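Local coordinates for protein ATP-dependent 6-phosphofructokinase isozyme 2 (Escherichia coli, PDB 3UMO) that catalyses the MgATP-dependent phosphorylation of fructose 6-phosphate to fructose 1,6-bisphosphate, the first committed step of glycolysis, as a homodimeric member of the ribokinase-like PfkB family, at residues Ser54-Phe59 with Asn77-Thr82; Ile58-Gly63 with Arg119-Gln124. All blocks are in the same frame, centred on the assembly; numbering follows the deposited sequence.

Both contacts start from strand 55-61, next to edge strand 80-84 in the parallel sheet. From there the chain runs through helix 63-75 and returns as strand 80-84, where contact 1 closes the short loop of a beta-alpha-beta unit. It then passes through strands 93-97 and 103-107 of the smaller mixed sheet before helix 115-125 comes back over the parallel sheet, and contact 2 closes this longer excursion. The two spans share I58 and F59, and the return strand of contact 1 lies within the longer span of contact 2. The contacts also touch directly, A81 CB lying 3.8 Å from Q124 NE2, so edge strand, inner strand and covering helix pack continuously.

Contact 1: residues Ser54-Phe59 with Asn77-Thr82; sequences SATAIF and NVPVAT
The carbonyl oxygen of A57 accepts the amide of A81, with A81 N 2.9 Å from A57 O, and V80 CA adds a weaker CA-H...O contact to the same oxygen. The A81 donor stands 35° out of the plane of that carbonyl. On one side along the strands A57 N gives its hydrogen to P79 O, also at 2.9 Å; on the other, F59 N reaches A81 O at a longer 3.3 Å. T56 CA and I58 CA direct their hydrogens at P79 O and A81 O. These bonds set a parallel register in which A57, I58 and F59 pair with V80, A81 and T82.

Side chains alternate between the two faces of the sheet. On that of A57 and F59, chi1 of 60° puts F59 CG between its own backbone N and carbonyl carbon, and the ring turns back toward the edge strand. T82 CG2 sits over one ring face, 3.8 Å from the centroid of F59 in a CH-pi contact displaced toward CE1 and CZ, while V80 CG1 meets the ring edge at CE2. L69 and L73 of helix 63-75 and I42, a substrate-binding residue, also touch this phenyl group. On the other face I58 CG1 lies 4.2 Å from A81 CB. At the start of the strands the P79 ring lies against T56, its CG 3.6 Å from T56 OG1, and also meets A55 O.

This is the parallel pairing of a beta-alpha-beta crossover, with helix 63-75 packed on the F59 face. A57 and F59 bond through their backbones to the edge strand, while T56 and I58 bond to I4, T6 and T8 on the other side, and the aromatic-methyl packing joins the edge strand to the apolar layer beneath that helix.

Contact 2: residues Ile58-Gly63 with Arg119-Gln124; sequences IFPAGG and RQLEEQ
L121 reaches down from the helix to the backbone between F59 and P60, its CD2 3.9 Å from both F59 C and P60 N. Chi1 of -75° sets L121 CG anti to the carbonyl carbon. Its two methyls, CD1 and CD2, each come to 4.0 Å from P60 CD, and the two side chains cross at about a right angle.

I58 answers from the strand with its CG2 branch, which is anti to the backbone N. This methyl touches both L121 CD2 and Q124 CB, one turn apart on the helix, each at 4.0 Å from I58 CG2. The I58 and L121 side chains pass alongside one another, running opposite ways. Q124 contributes aliphatic carbon here; chi2 of -56° folds its CD back from an extended course, and the amide NE2 ends beside A81 CB of the edge strand. The two segments meet by van der Waals packing alone, with no polar bond between them.

Strand and helix run nearly antiparallel: the axes of 58-61 and 119-124 approach to 9.1 Å at 153°, an alpha-on-beta packing of a three-layered alpha/beta core. L121 also rests on V83 of strand 80-84 and on L9 and L113, while P60 meets P11 and L113. Helix 115-125 thus lies over the I58 side of strands 55-61 and 80-84, and helix 63-75 packs against F59 on the opposite face.

Contact 1: residues Ser54-Phe59 with Asn77-Thr82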
ATOM      1  N   SER A  54      -3.212  22.571 -34.543  1.00 26.12           N
ATOM      2  CA  SER A  54      -1.775  22.775 -34.414  1.00 27.24           C
ATOM      3  C   SER A  54      -1.488  23.855 -33.373  1.00 26.57           C
ATOM      4  O   SER A  54      -2.127  24.906 -33.364  1.00 32.06           O
ATOM      5  CB  SER A  54      -1.166  23.174 -35.761  1.00 37.29           C
ATOM      6  OG  SER A  54       0.250  23.178 -35.699  1.00 44.59           O
ATOM      7  N   ALA A  55      -0.532  23.585 -32.490  1.00 25.06           N
ATOM      8  CA  ALA A  55      -0.130  24.555 -31.479  1.00 23.49           C
ATOM      9  C   ALA A  55       1.372  24.489 -31.275  1.00 27.41           C
ATOM     10  O   ALA A  55       1.949  23.400 -31.213  1.00 27.75           O
ATOM     11  CB  ALA A  55      -0.855  24.299 -30.159  1.00 24.56           C
ATOM     12  N   THR A  56       2.003  25.655 -31.169  1.00 24.45           N
ATOM     13  CA  THR A  56       3.444  25.720 -30.961  1.00 25.37           C
ATOM     14  C   THR A  56       3.764  25.776 -29.475  1.00 24.25           C
ATOM     15  O   THR A  56       3.304  26.676 -28.769  1.00 25.27           O
ATOM     16  CB  THR A  56       4.060  26.936 -31.666  1.00 24.30           C
ATOM     17  OG1 THR A  56       3.828  26.828 -33.074  1.00 23.87           O
ATOM     18  CG2 THR A  56       5.559  26.993 -31.418  1.00 25.22           C
ATOM     19  N   ALA A  57       4.556  24.815 -29.005  1.00 25.13           N
ATOM     20  CA  ALA A  57       4.929  24.750 -27.592  1.00 26.05           C
ATOM     21  C   ALA A  57       6.190  25.560 -27.304  1.00 24.69           C
ATOM     22  O   ALA A  57       7.263  25.258 -27.826  1.00 24.61           O
ATOM     23  CB  ALA A  57       5.124  23.307 -27.159  1.00 24.17           C
ATOM     24  N   ILE A  58       6.059  26.574 -26.451  1.00 22.74           N
ATOM     25  CA  ILE A  58       7.203  27.377 -26.028  1.00 23.40           C
ATOM     26  C   ILE A  58       7.634  26.881 -24.653  1.00 19.54           C
ATOM     27  O   ILE A  58       6.796  26.740 -23.761  1.00 22.60           O
ATOM     28  CB  ILE A  58       6.832  28.874 -25.926  1.00 22.41           C
ATOM     29  CG1 ILE A  58       6.228  29.374 -27.241  1.00 25.27           C
ATOM     30  CG2 ILE A  58       8.050  29.710 -25.535  1.00 26.75           C
ATOM     31  CD1 ILE A  58       5.628  30.773 -27.150  1.00 28.85           C
ATOM     32  N   PHE A  59       8.927  26.606 -24.486  1.00 22.93           N
ATOM     33  CA  PHE A  59       9.443  26.100 -23.211  1.00 21.05           C
ATOM     34  C   PHE A  59      10.967  26.157 -23.135  1.00 25.16           C
ATOM     35  O   PHE A  59      11.647  26.153 -24.164  1.00 25.62           O
ATOM     36  CB  PHE A  59       8.955  24.660 -22.944  1.00 19.41           C
ATOM     37  CG  PHE A  59       9.368  23.666 -23.997  1.00 22.80           C
ATOM     38  CD1 PHE A  59      10.547  22.943 -23.864  1.00 21.50           C
ATOM     39  CD2 PHE A  59       8.565  23.440 -25.111  1.00 27.55           C
ATOM     40  CE1 PHE A  59      10.934  22.020 -24.835  1.00 24.71           C
ATOM     41  CE2 PHE A  59       8.940  22.517 -26.087  1.00 28.72           C
ATOM     42  CZ  PHE A  59      10.128  21.806 -25.948  1.00 24.91           C
ATOM     43  N   ASN A  77       5.414  15.641 -34.417  1.00 30.26           N
ATOM     44  CA  ASN A  77       5.043  16.756 -35.289  1.00 36.36           C
ATOM     45  C   ASN A  77       4.383  17.920 -34.556  1.00 38.22           C
ATOM     46  O   ASN A  77       3.512  18.599 -35.101  1.00 38.39           O
ATOM     47  CB  ASN A  77       4.174  16.275 -36.456  1.00 51.06           C
ATOM     48  CG  ASN A  77       4.946  15.410 -37.435  1.00 57.64           C
ATOM     49  OD1 ASN A  77       6.072  15.736 -37.814  1.00 54.86           O
ATOM     50  ND2 ASN A  77       4.346  14.295 -37.843  1.00 61.77           N
ATOM     51  N   VAL A  78       4.811  18.144 -33.318  1.00 30.60           N
ATOM     52  CA  VAL A  78       4.386  19.306 -32.549  1.00 27.02           C
ATOM     53  C   VAL A  78       5.445  20.391 -32.705  1.00 33.42           C
ATOM     54  O   VAL A  78       6.597  20.199 -32.305  1.00 31.55           O
ATOM     55  CB  VAL A  78       4.230  18.955 -31.057  1.00 27.66           C
ATOM     56  CG1 VAL A  78       3.866  20.198 -30.245  1.00 22.82           C
ATOM     57  CG2 VAL A  78       3.192  17.852 -30.876  1.00 32.95           C
ATOM     58  N   PRO A  79       5.070  21.531 -33.307  1.00 34.75           N
ATOM     59  CA  PRO A  79       6.039  22.620 -33.474  1.00 37.20           C
ATOM     60  C   PRO A  79       6.452  23.186 -32.125  1.00 31.37           C
ATOM     61  O   PRO A  79       5.626  23.266 -31.212  1.00 29.75           O
ATOM     62  CB  PRO A  79       5.265  23.665 -34.285  1.00 34.13           C
ATOM     63  CG  PRO A  79       3.829  23.352 -34.047  1.00 43.95           C
ATOM     64  CD  PRO A  79       3.751  21.867 -33.867  1.00 40.78           C
ATOM     65  N   VAL A  80       7.721  23.558 -31.992  1.00 29.83           N
ATOM     66  CA  VAL A  80       8.198  24.130 -30.739  1.00 30.79           C
ATOM     67  C   VAL A  80       8.979  25.416 -30.948  1.00 31.06           C
ATOM     68  O   VAL A  80       9.386  25.751 -32.059  1.00 30.22           O
ATOM     69  CB  VAL A  80       9.098  23.158 -29.951  1.00 29.92           C
ATOM     70  CG1 VAL A  80       8.415  21.804 -29.777  1.00 28.46           C
ATOM     71  CG2 VAL A  80      10.450  23.009 -30.637  1.00 34.79           C
ATOM     72  N   ALA A  81       9.180  26.136 -29.854  1.00 24.92           N
ATOM     73  CA  ALA A  81      10.046  27.300 -29.840  1.00 30.30           C
ATOM     74  C   ALA A  81      10.694  27.267 -28.474  1.00 33.54           C
ATOM     75  O   ALA A  81      10.027  27.429 -27.456  1.00 33.78           O
ATOM     76  CB  ALA A  81       9.243  28.578 -30.024  1.00 36.01           C
ATOM     77  N   THR A  82      11.992  27.015 -28.443  1.00 29.12           N
ATOM     78  CA  THR A  82      12.645  26.758 -27.170  1.00 28.25           C
ATOM     79  C   THR A  82      13.659  27.831 -26.786  1.00 29.72           C
ATOM     80  O   THR A  82      14.131  28.599 -27.628  1.00 29.92           O
ATOM     81  CB  THR A  82      13.327  25.371 -27.156  1.00 28.13           C
ATOM     82  OG1 THR A  82      14.321  25.314 -28.184  1.00 34.40           O
ATOM     83  CG2 THR A  82      12.303  24.257 -27.388  1.00 28.14           C
TER

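Contact 2: residues Ile58-Gly63 with Arg119-Gln124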
ATOM      1  N   ILE A  58       6.059  26.574 -26.451  1.00 22.74           N
ATOM      2  CA  ILE A  58       7.203  27.377 -26.028  1.00 23.40           C
ATOM      3  C   ILE A  58       7.634  26.881 -24.653  1.00 19.54           C
ATOM      4  O   ILE A  58       6.796  26.740 -23.761  1.00 22.60           O
ATOM      5  CB  ILE A  58       6.832  28.874 -25.926  1.00 22.41           C
ATOM      6  CG1 ILE A  58       6.228  29.374 -27.241  1.00 25.27           C
ATOM      7  CG2 ILE A  58       8.050  29.710 -25.535  1.00 26.75           C
ATOM      8  CD1 ILE A  58       5.628  30.773 -27.150  1.00 28.85           C
ATOM      9  N   PHE A  59       8.927  26.606 -24.486  1.00 22.93           N
ATOM     10  CA  PHE A  59       9.443  26.100 -23.211  1.00 21.05           C
ATOM     11  C   PHE A  59      10.967  26.157 -23.135  1.00 25.16           C
ATOM     12  O   PHE A  59      11.647  26.153 -24.164  1.00 25.62           O
ATOM     13  CB  PHE A  59       8.955  24.660 -22.944  1.00 19.41           C
ATOM     14  CG  PHE A  59       9.368  23.666 -23.997  1.00 22.80           C
ATOM     15  CD1 PHE A  59      10.547  22.943 -23.864  1.00 21.50           C
ATOM     16  CD2 PHE A  59       8.565  23.440 -25.111  1.00 27.55           C
ATOM     17  CE1 PHE A  59      10.934  22.020 -24.835  1.00 24.71           C
ATOM     18  CE2 PHE A  59       8.940  22.517 -26.087  1.00 28.72           C
ATOM     19  CZ  PHE A  59      10.128  21.806 -25.948  1.00 24.91           C
ATOM     20  N   PRO A  60      11.508  26.219 -21.906  1.00 19.46           N
ATOM     21  CA  PRO A  60      12.955  26.110 -21.719  1.00 20.68           C
ATOM     22  C   PRO A  60      13.380  24.651 -21.792  1.00 23.91           C
ATOM     23  O   PRO A  60      12.680  23.771 -21.277  1.00 24.33           O
ATOM     24  CB  PRO A  60      13.162  26.640 -20.297  1.00 21.47           C
ATOM     25  CG  PRO A  60      11.881  26.299 -19.586  1.00 24.73           C
ATOM     26  CD  PRO A  60      10.796  26.439 -20.630  1.00 22.55           C
ATOM     27  N   ALA A  61      14.516  24.400 -22.427  1.00 24.22           N
ATOM     28  CA  ALA A  61      15.066  23.056 -22.496  1.00 25.58           C
ATOM     29  C   ALA A  61      16.553  23.108 -22.171  1.00 24.76           C
ATOM     30  O   ALA A  61      17.264  24.010 -22.616  1.00 26.67           O
ATOM     31  CB  ALA A  61      14.845  22.468 -23.876  1.00 24.44           C
ATOM     32  N   GLY A  62      17.023  22.133 -21.400  1.00 26.52           N
ATOM     33  CA  GLY A  62      18.415  22.112 -20.991  1.00 26.11           C
ATOM     34  C   GLY A  62      19.011  20.721 -20.977  1.00 24.44           C
ATOM     35  O   GLY A  62      18.358  19.754 -20.580  1.00 23.79           O
ATOM     36  N   GLY A  63      20.261  20.620 -21.418  1.00 32.23           N
ATOM     37  CA  GLY A  63      20.979  19.361 -21.381  1.00 34.24           C
ATOM     38  C   GLY A  63      20.451  18.316 -22.341  1.00 33.84           C
ATOM     39  O   GLY A  63      19.602  18.599 -23.193  1.00 33.18           O
ATOM     40  N   ARG A 119      13.351  36.109 -19.282  1.00 26.67           N
ATOM     41  CA  ARG A 119      13.218  37.214 -20.225  1.00 25.79           C
ATOM     42  C   ARG A 119      13.293  36.719 -21.671  1.00 25.01           C
ATOM     43  O   ARG A 119      12.642  37.272 -22.557  1.00 25.08           O
ATOM     44  CB  ARG A 119      14.273  38.295 -19.965  1.00 26.54           C
ATOM     45  CG  ARG A 119      13.931  39.224 -18.805  1.00 28.80           C
ATOM     46  CD  ARG A 119      14.970  40.334 -18.656  1.00 32.01           C
ATOM     47  NE  ARG A 119      16.241  39.805 -18.168  1.00 38.88           N
ATOM     48  CZ  ARG A 119      16.638  39.868 -16.901  1.00 29.24           C
ATOM     49  NH1 ARG A 119      15.877  40.467 -15.992  1.00 32.36           N
ATOM     50  NH2 ARG A 119      17.812  39.355 -16.551  1.00 32.97           N
ATOM     51  N   GLN A 120      14.090  35.679 -21.906  1.00 26.56           N
ATOM     52  CA  GLN A 120      14.159  35.069 -23.233  1.00 29.62           C
ATOM     53  C   GLN A 120      12.837  34.422 -23.612  1.00 26.50           C
ATOM     54  O   GLN A 120      12.413  34.476 -24.772  1.00 29.83           O
ATOM     55  CB  GLN A 120      15.268  34.021 -23.294  1.00 25.38           C
ATOM     56  CG  GLN A 120      16.667  34.610 -23.349  1.00 29.28           C
ATOM     57  CD  GLN A 120      17.724  33.540 -23.451  1.00 36.49           C
ATOM     58  OE1 GLN A 120      17.733  32.752 -24.398  1.00 33.72           O
ATOM     59  NE2 GLN A 120      18.617  33.493 -22.468  1.00 35.49           N
ATOM     60  N   LEU A 121      12.193  33.805 -22.629  1.00 26.57           N
ATOM     61  CA  LEU A 121      10.894  33.180 -22.843  1.00 27.09           C
ATOM     62  C   LEU A 121       9.849  34.256 -23.102  1.00 25.24           C
ATOM     63  O   LEU A 121       8.998  34.117 -23.983  1.00 26.71           O
ATOM     64  CB  LEU A 121      10.508  32.323 -21.638  1.00 26.25           C
ATOM     65  CG  LEU A 121      11.252  30.989 -21.538  1.00 27.36           C
ATOM     66  CD1 LEU A 121      11.190  30.428 -20.128  1.00 27.75           C
ATOM     67  CD2 LEU A 121      10.670  29.984 -22.524  1.00 30.72           C
ATOM     68  N   GLU A 122       9.933  35.337 -22.334  1.00 25.12           N
ATOM     69  CA  GLU A 122       9.059  36.490 -22.507  1.00 26.75           C
ATOM     70  C   GLU A 122       9.201  37.065 -23.920  1.00 28.43           C
ATOM     71  O   GLU A 122       8.210  37.434 -24.552  1.00 27.61           O
ATOM     72  CB  GLU A 122       9.411  37.551 -21.461  1.00 32.77           C
ATOM     73  CG  GLU A 122       8.277  38.468 -21.050  1.00 53.39           C
ATOM     74  CD  GLU A 122       8.546  39.139 -19.712  1.00 59.23           C
ATOM     75  OE1 GLU A 122       9.583  38.825 -19.085  1.00 55.49           O
ATOM     76  OE2 GLU A 122       7.722  39.977 -19.288  1.00 65.70           O
ATOM     77  N   GLU A 123      10.435  37.126 -24.416  1.00 22.81           N
ATOM     78  CA  GLU A 123      10.703  37.616 -25.769  1.00 28.38           C
ATOM     79  C   GLU A 123      10.000  36.753 -26.819  1.00 30.24           C
ATOM     80  O   GLU A 123       9.440  37.279 -27.785  1.00 31.29           O
ATOM     81  CB  GLU A 123      12.213  37.672 -26.037  1.00 35.06           C
ATOM     82  CG  GLU A 123      12.590  38.280 -27.375  1.00 38.74           C
ATOM     83  CD  GLU A 123      14.089  38.449 -27.536  1.00 43.88           C
ATOM     84  OE1 GLU A 123      14.849  37.689 -26.895  1.00 41.05           O
ATOM     85  OE2 GLU A 123      14.503  39.344 -28.298  1.00 50.57           O
ATOM     86  N   GLN A 124      10.024  35.438 -26.618  1.00 29.56           N
ATOM     87  CA  GLN A 124       9.343  34.513 -27.525  1.00 33.14           C
ATOM     88  C   GLN A 124       7.840  34.774 -27.547  1.00 30.24           C
ATOM     89  O   GLN A 124       7.220  34.819 -28.609  1.00 33.08           O
ATOM     90  CB  GLN A 124       9.609  33.056 -27.127  1.00 34.14           C
ATOM     91  CG  GLN A 124      10.989  32.537 -27.521  1.00 43.52           C
ATOM     92  CD  GLN A 124      11.274  32.688 -29.008  1.00 48.47           C
ATOM     93  OE1 GLN A 124      12.292  33.259 -29.400  1.00 59.39           O
ATOM     94  NE2 GLN A 124      10.375  32.175 -29.843  1.00 49.86           N
TER